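Possible prolidase (Bifidobacterium longum NCC2705, PDB 2P9B) probably hydrolyses carbon-nitrogen bonds as a member of the amidohydrolase family, with a tentative assignment as a prolidase. Local coordinates at residues G136-E141 with G173-A178; I177-T180 with E185-R188; M277-P282 with A336-G341; I202-T207 with R230-E235; D307-T312 with M348-Q353. All blocks are in the same frame, centred on the assembly; numbering follows the deposited sequence.

Contact 1: residues G136-E141 with G173-A178; sequences GDVGYE and GAPLIA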
# COMPACT_ATOMS: atom_id res chain seq x y z
N GLY A 136 -6.68 4.03 8.70
CA GLY A 136 -6.83 4.83 9.90
C GLY A 136 -6.91 6.30 9.56
O GLY A 136 -5.89 6.99 9.52
N ASP A 137 -8.12 6.77 9.29
CA ASP A 137 -8.35 8.17 8.96
C ASP A 137 -8.84 8.85 10.24
O ASP A 137 -9.10 8.19 11.24
CB ASP A 137 -9.44 8.32 7.88
CG ASP A 137 -9.15 7.50 6.63
OD1 ASP A 137 -7.97 7.27 6.33
OD2 ASP A 137 -10.11 7.10 5.93
N VAL A 138 -8.97 10.17 10.21
CA VAL A 138 -9.46 10.88 11.39
C VAL A 138 -10.98 10.73 11.44
O VAL A 138 -11.54 10.33 12.46
CB VAL A 138 -9.10 12.38 11.33
CG1 VAL A 138 -9.75 13.12 12.50
CG2 VAL A 138 -7.59 12.55 11.38
N GLY A 139 -11.62 11.04 10.33
CA GLY A 139 -13.07 10.92 10.23
C GLY A 139 -13.40 10.34 8.87
O GLY A 139 -12.85 9.31 8.48
N TYR A 140 -14.28 11.01 8.13
CA TYR A 140 -14.64 10.52 6.81
C TYR A 140 -14.17 11.44 5.68
O TYR A 140 -14.73 11.45 4.58
CB TYR A 140 -16.15 10.28 6.76
CG TYR A 140 -16.54 9.19 7.74
CD1 TYR A 140 -16.06 7.90 7.60
CD2 TYR A 140 -17.32 9.48 8.86
CE1 TYR A 140 -16.32 6.91 8.54
CE2 TYR A 140 -17.60 8.50 9.82
CZ TYR A 140 -17.10 7.21 9.65
OH TYR A 140 -17.35 6.24 10.59
N GLU A 141 -13.11 12.19 5.97
CA GLU A 141 -12.53 13.13 5.01
C GLU A 141 -11.88 12.43 3.82
O GLU A 141 -11.80 13.00 2.73
CB GLU A 141 -11.49 14.03 5.70
CG GLU A 141 -10.21 13.35 6.20
CD GLU A 141 -10.41 12.48 7.43
OE1 GLU A 141 -11.46 12.62 8.10
OE2 GLU A 141 -9.52 11.67 7.74
N GLY A 173 -4.53 9.76 22.46
CA GLY A 173 -5.16 10.83 21.71
C GLY A 173 -5.27 10.54 20.22
O GLY A 173 -5.47 11.44 19.41
N ALA A 174 -5.14 9.27 19.86
CA ALA A 174 -5.22 8.88 18.45
C ALA A 174 -6.67 8.81 18.00
O ALA A 174 -7.56 8.50 18.79
CB ALA A 174 -4.54 7.54 18.23
N PRO A 175 -6.93 9.10 16.72
CA PRO A 175 -8.30 9.04 16.21
C PRO A 175 -8.69 7.58 15.98
O PRO A 175 -7.90 6.80 15.44
CB PRO A 175 -8.23 9.84 14.91
CG PRO A 175 -6.83 9.56 14.44
CD PRO A 175 -6.02 9.68 15.71
N LEU A 176 -9.90 7.21 16.40
CA LEU A 176 -10.36 5.85 16.22
C LEU A 176 -11.78 5.66 16.74
O LEU A 176 -12.33 6.53 17.40
CB LEU A 176 -9.42 4.88 16.94
CG LEU A 176 -9.11 5.11 18.43
CD1 LEU A 176 -10.26 4.60 19.28
CD2 LEU A 176 -7.83 4.39 18.81
N ILE A 177 -12.38 4.53 16.39
CA ILE A 177 -13.70 4.19 16.88
C ILE A 177 -13.34 3.27 18.04
O ILE A 177 -12.82 2.18 17.84
CB ILE A 177 -14.54 3.44 15.83
CG1 ILE A 177 -14.84 4.37 14.65
CG2 ILE A 177 -15.84 2.97 16.44
CD1 ILE A 177 -15.59 3.70 13.52
N ALA A 178 -13.60 3.75 19.25
CA ALA A 178 -13.26 3.02 20.45
C ALA A 178 -14.19 1.87 20.80
O ALA A 178 -15.41 2.05 20.91
CB ALA A 178 -13.17 3.99 21.63
O HOH W 1 -8.09 6.26 12.67
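Val138 and Pro175 bring together two loops of the amidohydrolase TIM barrel: segment 136-141 links strand 129-134 to helix 141-150, while segment 173-178 runs into the short strand 177-178. Their apolar contact is light. CB of Pro175 rests 3.9 Å from CA of Val138, and the compact, rigid ring suits a place where it meets the backbone and the small branched side chain of Val138. Farther along, the ring of Tyr140 carries its OH to 4.3 Å from CD1 of Ile177; the polar partner of that hydroxyl is Asn194 on helix 184-196, to which it is hydrogen-bonded.

The polar link between the loops is a single water, which donates to both backbone carbonyls, lying 2.6 Å from Asp137 O and 2.8 Å from Pro175 O. Proline, with no N-H to give, still offers its carbonyl. Gly136 O is hydrogen-bonded to His79, which may belong to a metal site of the amidohydrolase kind, and Asp137 is fixed by Gly163 and Thr134.

Bonds within 136-141 hold this loop in shape. The side chain of Glu141 doubles back on its own loop (chi1 68°, chi2 -73°), and its carboxylate grips two successive N-H groups with syn lone pairs: OE2 takes Val138 N at 2.9 Å, and OE1 takes Gly139 N at 2.7 Å.

Contact 2: residues I177-T180 with E185-R188; sequences IALT and EEAR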
# COMPACT_ATOMS: atom_id res chain seq x y z
N ILE A 177 -12.38 4.53 16.39
CA ILE A 177 -13.70 4.19 16.88
C ILE A 177 -13.34 3.27 18.04
O ILE A 177 -12.82 2.18 17.84
CB ILE A 177 -14.54 3.44 15.83
CG1 ILE A 177 -14.84 4.37 14.65
CG2 ILE A 177 -15.84 2.97 16.44
CD1 ILE A 177 -15.59 3.70 13.52
N ALA A 178 -13.60 3.75 19.25
CA ALA A 178 -13.26 3.02 20.45
C ALA A 178 -14.19 1.87 20.80
O ALA A 178 -15.41 2.05 20.91
CB ALA A 178 -13.17 3.99 21.63
N LEU A 179 -13.61 0.69 20.97
CA LEU A 179 -14.35 -0.50 21.36
C LEU A 179 -13.97 -0.68 22.82
O LEU A 179 -12.83 -1.05 23.13
CB LEU A 179 -13.92 -1.71 20.52
CG LEU A 179 -14.14 -1.57 19.01
CD1 LEU A 179 -13.69 -2.84 18.31
CD2 LEU A 179 -15.61 -1.29 18.73
N THR A 180 -14.92 -0.42 23.72
CA THR A 180 -14.65 -0.51 25.15
C THR A 180 -15.41 -1.59 25.90
O THR A 180 -15.06 -1.90 27.04
CB THR A 180 -14.96 0.82 25.83
OG1 THR A 180 -16.35 1.12 25.67
CG2 THR A 180 -14.13 1.94 25.21
N GLU A 185 -21.15 -7.55 19.63
CA GLU A 185 -22.22 -6.64 19.22
C GLU A 185 -21.73 -5.20 19.07
O GLU A 185 -22.13 -4.50 18.14
CB GLU A 185 -23.38 -6.67 20.22
CG GLU A 185 -24.02 -8.04 20.39
CD GLU A 185 -23.24 -8.94 21.33
OE1 GLU A 185 -23.61 -10.13 21.45
OE2 GLU A 185 -22.27 -8.46 21.95
N GLU A 186 -20.88 -4.76 19.99
CA GLU A 186 -20.36 -3.40 19.92
C GLU A 186 -19.50 -3.26 18.67
O GLU A 186 -19.59 -2.27 17.95
CB GLU A 186 -19.51 -3.08 21.16
CG GLU A 186 -18.77 -1.75 21.05
CD GLU A 186 -17.78 -1.52 22.18
OE1 GLU A 186 -17.04 -2.47 22.53
OE2 GLU A 186 -17.71 -0.39 22.70
N ALA A 187 -18.67 -4.27 18.41
CA ALA A 187 -17.79 -4.27 17.25
C ALA A 187 -18.56 -4.25 15.94
O ALA A 187 -18.20 -3.54 15.00
CB ALA A 187 -16.86 -5.48 17.29
N ARG A 188 -19.63 -5.05 15.86
CA ARG A 188 -20.43 -5.11 14.65
C ARG A 188 -21.13 -3.78 14.40
O ARG A 188 -21.25 -3.33 13.26
CB ARG A 188 -21.48 -6.23 14.75
CG ARG A 188 -22.20 -6.52 13.43
CD ARG A 188 -23.22 -7.65 13.59
NE ARG A 188 -22.61 -8.96 13.79
CZ ARG A 188 -22.09 -9.71 12.82
NH1 ARG A 188 -22.11 -9.29 11.56
NH2 ARG A 188 -21.57 -10.90 13.11
O HOH W 2 -16.68 2.40 23.31
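Glu186 reaches from the first turn of helix 184-196 to the backbone of Thr180, and its shape explains how. With CG anti to the backbone N (chi1 172°) and the chain extended beyond it, the side chain stands straight out from the helix and delivers its carboxylate to the loop. OE2 accepts the N-H of Thr180 at 3.0 Å, meeting it on the syn side with the donor tilted 23° out of the carboxylate plane. The same oxygen receives a water that lies 2.7 Å from Ala178 O, to which it also donates, and that accepts from Thr180 OG1. With chi1 62° the threonine hydroxyl stands between its own backbone N and carbonyl carbon, where it reaches this water. The other carboxylate oxygen, OE1, is hydrogen-bonded to Ser181 and, weakly, to Gly182 N, so both oxygens are engaged with the chain just before the helix. A glutamate suits this site, since it has the length to reach from the helix to the loop and two acceptors to share.

Beside the carboxylate the contact is apolar. Leu179 crosses the Glu186 chain obliquely, its CD2 3.9 Å from CG, while its CD1 lies 4.2 Å from CB of Ala187, whose small methyl lets the leucine settle close to the helix. Thr183 OG1 accepts the Glu186 N-H in the manner of an N-cap residue. Side chains thus bond backbone N-H groups where helix 184-196 begins, in the beta-alpha unit that leads from strand 177-178 into this helix of the amidohydrolase barrel.

Contact 3: residues M277-P282 with A336-G341; sequences MFRHNP and AGLMIG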
# COMPACT_ATOMS: atom_id res chain seq x y z
N MSE A 277 -2.89 -20.80 7.82
CA MSE A 277 -4.03 -19.90 8.00
C MSE A 277 -4.01 -18.75 6.98
O MSE A 277 -5.06 -18.22 6.61
CB MSE A 277 -4.07 -19.35 9.43
CG MSE A 277 -4.12 -20.44 10.51
SE MSE A 277 -4.41 -19.76 12.31
CE MSE A 277 -6.24 -19.18 12.01
N PHE A 278 -2.82 -18.37 6.52
CA PHE A 278 -2.68 -17.33 5.50
C PHE A 278 -3.11 -17.92 4.16
O PHE A 278 -3.94 -17.36 3.44
CB PHE A 278 -1.21 -16.88 5.38
CG PHE A 278 -0.84 -15.72 6.28
CD1 PHE A 278 -1.23 -14.42 5.96
CD2 PHE A 278 -0.09 -15.93 7.43
CE1 PHE A 278 -0.87 -13.35 6.77
CE2 PHE A 278 0.29 -14.86 8.25
CZ PHE A 278 -0.11 -13.57 7.91
N ARG A 279 -2.55 -19.09 3.83
CA ARG A 279 -2.83 -19.78 2.58
C ARG A 279 -4.30 -20.08 2.32
O ARG A 279 -4.80 -19.85 1.22
CB ARG A 279 -2.06 -21.10 2.50
CG ARG A 279 -0.64 -20.97 2.03
CD ARG A 279 0.04 -22.33 2.01
NE ARG A 279 1.46 -22.22 1.71
CZ ARG A 279 2.39 -23.00 2.24
NH1 ARG A 279 2.04 -23.96 3.10
NH2 ARG A 279 3.66 -22.84 1.92
N HIS A 280 -4.97 -20.61 3.33
CA HIS A 280 -6.38 -20.95 3.22
C HIS A 280 -7.12 -20.46 4.45
O HIS A 280 -7.01 -21.03 5.53
CB HIS A 280 -6.55 -22.47 3.09
CG HIS A 280 -5.87 -23.05 1.89
ND1 HIS A 280 -6.23 -22.74 0.60
CD2 HIS A 280 -4.84 -23.93 1.79
CE1 HIS A 280 -5.44 -23.39 -0.24
NE2 HIS A 280 -4.59 -24.12 0.45
N ASN A 281 -7.86 -19.37 4.27
CA ASN A 281 -8.63 -18.77 5.35
C ASN A 281 -10.09 -18.77 4.92
O ASN A 281 -10.52 -17.88 4.19
CB ASN A 281 -8.16 -17.34 5.59
CG ASN A 281 -8.70 -16.76 6.87
OD1 ASN A 281 -9.77 -17.15 7.34
ND2 ASN A 281 -7.97 -15.81 7.44
N PRO A 282 -10.86 -19.77 5.37
CA PRO A 282 -12.28 -19.88 5.01
C PRO A 282 -13.15 -18.70 5.43
O PRO A 282 -14.26 -18.53 4.92
CB PRO A 282 -12.70 -21.18 5.70
CG PRO A 282 -11.85 -21.19 6.93
CD PRO A 282 -10.50 -20.77 6.39
N ALA A 336 7.55 -19.39 2.09
CA ALA A 336 6.36 -20.23 1.96
C ALA A 336 5.47 -19.85 0.77
O ALA A 336 4.45 -20.49 0.53
CB ALA A 336 5.55 -20.18 3.25
N GLY A 337 5.87 -18.81 0.03
CA GLY A 337 5.10 -18.39 -1.13
C GLY A 337 3.75 -17.76 -0.84
O GLY A 337 2.82 -17.89 -1.63
N LEU A 338 3.63 -17.07 0.29
CA LEU A 338 2.37 -16.42 0.64
C LEU A 338 2.20 -15.11 -0.13
O LEU A 338 3.12 -14.64 -0.80
CB LEU A 338 2.33 -16.11 2.14
CG LEU A 338 2.44 -17.29 3.12
CD1 LEU A 338 2.43 -16.74 4.54
CD2 LEU A 338 1.29 -18.26 2.91
N MSE A 339 0.99 -14.56 -0.05
CA MSE A 339 0.68 -13.29 -0.70
C MSE A 339 1.27 -12.19 0.18
O MSE A 339 0.84 -12.02 1.32
CB MSE A 339 -0.83 -13.13 -0.83
CG MSE A 339 -1.47 -14.01 -1.92
SE MSE A 339 -0.98 -13.66 -3.70
CE MSE A 339 -2.10 -12.15 -3.99
N ILE A 340 2.25 -11.47 -0.35
CA ILE A 340 2.91 -10.41 0.41
C ILE A 340 2.86 -9.11 -0.37
O ILE A 340 3.31 -9.05 -1.51
CB ILE A 340 4.39 -10.76 0.67
CG1 ILE A 340 4.48 -12.12 1.36
CG2 ILE A 340 5.05 -9.65 1.49
CD1 ILE A 340 5.88 -12.65 1.53
N GLY A 341 2.34 -8.07 0.27
CA GLY A 341 2.23 -6.79 -0.41
C GLY A 341 3.20 -5.73 0.07
O GLY A 341 4.05 -5.97 0.92
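Leu338 pushes its two methyls against Phe278 and Arg279, joining the C-terminal ends of helices 272-279 and 313-335 of the amidohydrolase barrel; it directly follows the Schellman motif that closes the second helix at Gly337. The leucine meets both side chains at about a right angle. CD1 lies 3.7 Å from CB of Phe278 and approaches the base of its ring obliquely. CD2, which also lies near Phe278 CB, comes to 3.4 Å from CG of Arg279. A branched residue suits a place where two neighbours of a helix must be touched at once.

The arginine runs past this methyl with its chain extended from CG to NE (chi2 180°), its aliphatic part serving as an apolar wall while its charge is carried on to the loop. Gly337, with positive phi, permits the turn that presents the carbonyl of Ala336 there. The C-terminal end of a helix is electronegative, which would probably favour a guanidinium at this point. CB of Ala336 is small enough to lie 3.5 Å from NH2 of Arg279. NH2 donates to Ala336 O at 2.8 Å with an N-H...O angle of 163°, on a lone pair in the carbonyl plane and almost in the plane of the guanidinium itself.

Contact 4: residues I202-T207 with R230-E235; sequences IKIAAT and RAICDE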
# COMPACT_ATOMS: atom_id res chain seq x y z
N ILE A 202 -11.42 -1.49 5.87
CA ILE A 202 -11.58 -1.47 7.32
C ILE A 202 -10.22 -1.76 7.96
O ILE A 202 -9.47 -2.60 7.46
CB ILE A 202 -12.58 -2.53 7.82
CG1 ILE A 202 -14.01 -2.16 7.39
CG2 ILE A 202 -12.52 -2.64 9.34
CD1 ILE A 202 -14.55 -0.90 8.04
N LYS A 203 -9.91 -1.06 9.05
CA LYS A 203 -8.66 -1.27 9.77
C LYS A 203 -8.96 -1.54 11.24
O LYS A 203 -9.68 -0.79 11.89
CB LYS A 203 -7.77 -0.03 9.67
CG LYS A 203 -6.52 -0.08 10.55
CD LYS A 203 -5.63 -1.26 10.17
CE LYS A 203 -4.26 -1.13 10.81
NZ LYS A 203 -3.28 -2.04 10.18
N ILE A 204 -8.40 -2.64 11.75
CA ILE A 204 -8.57 -3.03 13.14
C ILE A 204 -7.19 -3.07 13.79
O ILE A 204 -6.22 -3.49 13.15
CB ILE A 204 -9.16 -4.46 13.28
CG1 ILE A 204 -10.48 -4.58 12.52
CG2 ILE A 204 -9.38 -4.80 14.75
CD1 ILE A 204 -10.97 -6.02 12.41
N ALA A 205 -7.10 -2.63 15.04
CA ALA A 205 -5.84 -2.70 15.77
C ALA A 205 -5.99 -3.95 16.65
O ALA A 205 -6.66 -3.91 17.68
CB ALA A 205 -5.65 -1.46 16.64
N ALA A 206 -5.39 -5.05 16.22
CA ALA A 206 -5.48 -6.30 16.98
C ALA A 206 -4.56 -6.28 18.18
O ALA A 206 -4.82 -6.93 19.19
CB ALA A 206 -5.12 -7.48 16.08
N THR A 207 -3.48 -5.52 18.07
CA THR A 207 -2.48 -5.41 19.12
C THR A 207 -2.01 -3.97 19.26
O THR A 207 -2.51 -3.07 18.57
CB THR A 207 -1.25 -6.26 18.77
OG1 THR A 207 -0.65 -5.73 17.58
CG2 THR A 207 -1.65 -7.70 18.51
N ARG A 230 -14.20 -11.27 14.52
CA ARG A 230 -14.99 -12.13 13.66
C ARG A 230 -16.27 -11.38 13.29
O ARG A 230 -16.76 -11.48 12.16
CB ARG A 230 -15.36 -13.44 14.36
CG ARG A 230 -16.17 -14.38 13.47
CD ARG A 230 -16.67 -15.64 14.18
NE ARG A 230 -15.62 -16.61 14.49
CZ ARG A 230 -15.00 -16.69 15.67
NH1 ARG A 230 -15.32 -15.87 16.66
NH2 ARG A 230 -14.07 -17.62 15.86
N ALA A 231 -16.80 -10.62 14.23
CA ALA A 231 -18.02 -9.85 13.99
C ALA A 231 -17.73 -8.73 13.00
O ALA A 231 -18.54 -8.44 12.12
CB ALA A 231 -18.55 -9.27 15.31
N ILE A 232 -16.56 -8.10 13.14
CA ILE A 232 -16.16 -7.02 12.25
C ILE A 232 -15.96 -7.56 10.83
O ILE A 232 -16.45 -6.98 9.86
CB ILE A 232 -14.85 -6.37 12.73
CG1 ILE A 232 -15.09 -5.63 14.05
CG2 ILE A 232 -14.31 -5.41 11.68
CD1 ILE A 232 -13.82 -5.12 14.71
N CYS A 233 -15.26 -8.68 10.71
CA CYS A 233 -15.01 -9.27 9.40
C CYS A 233 -16.28 -9.77 8.73
O CYS A 233 -16.46 -9.58 7.53
CB CYS A 233 -14.01 -10.41 9.52
SG CYS A 233 -12.34 -9.84 9.88
N ASP A 234 -17.17 -10.40 9.49
CA ASP A 234 -18.42 -10.91 8.93
C ASP A 234 -19.21 -9.77 8.31
O ASP A 234 -19.67 -9.87 7.17
CB ASP A 234 -19.26 -11.59 10.01
CG ASP A 234 -20.59 -12.09 9.49
OD1 ASP A 234 -20.60 -12.95 8.59
OD2 ASP A 234 -21.64 -11.61 9.98
N GLU A 235 -19.36 -8.69 9.06
CA GLU A 235 -20.11 -7.52 8.61
C GLU A 235 -19.46 -6.84 7.39
O GLU A 235 -20.14 -6.53 6.42
CB GLU A 235 -20.23 -6.52 9.76
CG GLU A 235 -21.24 -5.41 9.53
CD GLU A 235 -22.65 -5.93 9.33
OE1 GLU A 235 -23.05 -6.86 10.05
OE2 GLU A 235 -23.36 -5.40 8.45
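A beta-alpha-beta crossover of the TIM barrel, from strand 202-205 through helix 226-238 to the parallel strand 243-247, is packed here by Ile204 and Ile202 of the strand against Ile232 of the helix. Ile204 and Ile232 reach toward each other tip to tip. The delta methyl of Ile204, CD1, comes 3.5 Å from CG2 of Ile232, tighter than usual van der Waals contact, and stands 3.8 Å from CD1 of the same residue, so it is held against both branches. With chi1 -68°, CG2 of Ile232 is anti to the backbone N and CG1 beside it, and both branches end against Ile204. Ile202, two residues earlier and on the same face of the strand, touches more lightly: its CG2 is 4.0 Å from CG2 of Ile232, across which it passes at a slant.

Beta-branched isoleucines suit the strand, and their length lets them fill the buried layer between strand and helix. Replacing Ile204 by alanine would remove CG1 and CD1 and would probably open a gap in front of both branches of Ile232. Lys203 points the opposite way, and its NZ forms a salt bridge with Glu265. Helix 184-196 closes the layer at its side, with Val191 against Ile202. Such an aliphatic seam between strands and outer helices is the usual packing of an alpha/beta barrel.

Contact 5: residues D307-T312 with M348-Q353; sequences DVTGIT and MTFVPQ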
# COMPACT_ATOMS: atom_id res chain seq x y z
N ASP A 307 18.24 9.61 20.32
CA ASP A 307 18.38 11.06 20.33
C ASP A 307 17.62 11.63 19.14
O ASP A 307 17.21 12.79 19.15
CB ASP A 307 19.86 11.45 20.23
CG ASP A 307 20.51 10.90 18.98
OD1 ASP A 307 20.58 9.65 18.84
OD2 ASP A 307 20.96 11.70 18.13
N VAL A 308 17.44 10.80 18.12
CA VAL A 308 16.73 11.20 16.92
C VAL A 308 15.25 10.84 17.00
O VAL A 308 14.39 11.66 16.71
CB VAL A 308 17.33 10.52 15.67
CG1 VAL A 308 16.59 10.99 14.42
CG2 VAL A 308 18.81 10.84 15.56
N THR A 309 14.97 9.60 17.40
CA THR A 309 13.60 9.12 17.51
C THR A 309 12.88 9.61 18.76
O THR A 309 11.67 9.85 18.72
CB THR A 309 13.56 7.58 17.50
OG1 THR A 309 14.33 7.08 18.61
CG2 THR A 309 14.13 7.04 16.20
N GLY A 310 13.61 9.72 19.86
CA GLY A 310 13.01 10.19 21.10
C GLY A 310 12.24 9.15 21.89
O GLY A 310 11.50 9.49 22.81
N ILE A 311 12.40 7.88 21.54
CA ILE A 311 11.70 6.82 22.25
C ILE A 311 12.49 6.39 23.48
O ILE A 311 13.72 6.53 23.52
CB ILE A 311 11.45 5.58 21.35
CG1 ILE A 311 12.78 4.98 20.90
CG2 ILE A 311 10.63 5.99 20.13
CD1 ILE A 311 12.63 3.70 20.10
N THR A 312 11.79 5.87 24.48
CA THR A 312 12.44 5.43 25.71
C THR A 312 13.17 4.11 25.51
O THR A 312 13.00 3.44 24.49
CB THR A 312 11.41 5.25 26.85
OG1 THR A 312 10.51 4.18 26.51
CG2 THR A 312 10.62 6.52 27.06
N MSE A 348 3.86 8.55 9.51
CA MSE A 348 4.69 8.37 10.69
C MSE A 348 5.85 9.35 10.54
O MSE A 348 6.25 9.69 9.43
CB MSE A 348 5.23 6.94 10.79
CG MSE A 348 4.17 5.84 10.89
SE MSE A 348 3.08 5.86 12.51
CE MSE A 348 1.48 6.76 11.83
N THR A 349 6.39 9.81 11.66
CA THR A 349 7.49 10.77 11.63
C THR A 349 8.61 10.37 10.67
O THR A 349 9.13 11.21 9.94
CB THR A 349 8.09 10.97 13.04
OG1 THR A 349 7.08 11.44 13.93
CG2 THR A 349 9.23 11.98 12.99
N PHE A 350 8.98 9.09 10.67
CA PHE A 350 10.06 8.64 9.80
C PHE A 350 9.64 7.82 8.58
O PHE A 350 10.43 7.04 8.05
CB PHE A 350 11.09 7.87 10.63
CG PHE A 350 11.78 8.71 11.66
CD1 PHE A 350 12.70 9.69 11.28
CD2 PHE A 350 11.49 8.57 13.02
CE1 PHE A 350 13.31 10.51 12.23
CE2 PHE A 350 12.10 9.38 13.97
CZ PHE A 350 13.01 10.36 13.57
N VAL A 351 8.40 7.99 8.14
CA VAL A 351 7.91 7.30 6.95
C VAL A 351 7.31 8.35 6.02
O VAL A 351 6.12 8.66 6.10
CB VAL A 351 6.84 6.24 7.27
CG1 VAL A 351 6.50 5.45 6.01
CG2 VAL A 351 7.32 5.31 8.38
N PRO A 352 8.13 8.91 5.13
CA PRO A 352 7.66 9.93 4.19
C PRO A 352 6.53 9.44 3.30
O PRO A 352 6.50 8.27 2.92
CB PRO A 352 8.92 10.27 3.40
CG PRO A 352 10.02 10.04 4.40
CD PRO A 352 9.59 8.73 5.02
N GLN A 353 5.63 10.35 2.96
CA GLN A 353 4.50 10.03 2.09
C GLN A 353 5.01 9.64 0.70
O GLN A 353 4.35 8.90 -0.02
CB GLN A 353 3.57 11.24 1.94
CG GLN A 353 2.88 11.68 3.23
CD GLN A 353 1.72 10.78 3.61
OE1 GLN A 353 1.44 9.79 2.93
NE2 GLN A 353 1.04 11.12 4.71
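Phe350 sets its ring against Val308 and Thr309, joining the loop between helices 313-335 and 356-367 of the amidohydrolase barrel to the short helix 306-309. It stands at the third position of a type I turn from Met348 to Val351, closed by Val351 N to Met348 O at 3.0 Å, and the turn directs CB toward the helix. From CB the first torsion sets CG anti to the carbonyl carbon, beside the backbone N (chi1 -64°), which carries the ring to Val308 and Thr309. One face is covered by the preceding residue: CG2 of Thr349 lies 3.9 Å above the plane of the Phe350 ring, over its centre. Contacts with the helix belong to the far atoms. CE2 of Phe350 meets CG2 of Thr309 at 3.8 Å, this methyl lying obliquely to the ring and its side chain crossing at about a right angle. On the other flank CE1 of Phe350 is 4.0 Å from CG1 of Val308. At the tip CZ of Phe350 touches the same Val308 CG1 at 3.7 Å, and Val308 O lies in the ring plane at the edge, where the slightly positive ring hydrogens would probably favour an oxygen.

A large flat residue suits this site because it bridges from turn to helix. Without the ring, as with a serine here, the methyls of Val308 and Thr309 are likely to lose their partner, weakening the link between turn and helix. Leu304 also packs on Phe350, while helix 439-449 touches both segments, Leu444 on Val308 and Leu445 on Pro352.

In the fold
Contact 4 is the buried one, contacts 1 and 5 lie at the surface, and contacts 2 and 3 are partly buried. Their chemistry follows: contact 4 is purely aliphatic, contact 5 an aromatic ring against methyls, contact 1 light apolar packing plus a bridging water, and contacts 2 and 3 each combine apolar packing with one charged side chain bonded to a backbone group. Contacts 1 and 2 share strand 177-178. Contacts 2 and 4, with centres 10 Å apart, touch directly: Arg188 forms salt bridges to Asp234 and Glu235, and Ala187 packs on Ile232, joining two successive barrel helices. Contacts 3 and 5 are the most distant pair, their centres about 31 Å apart.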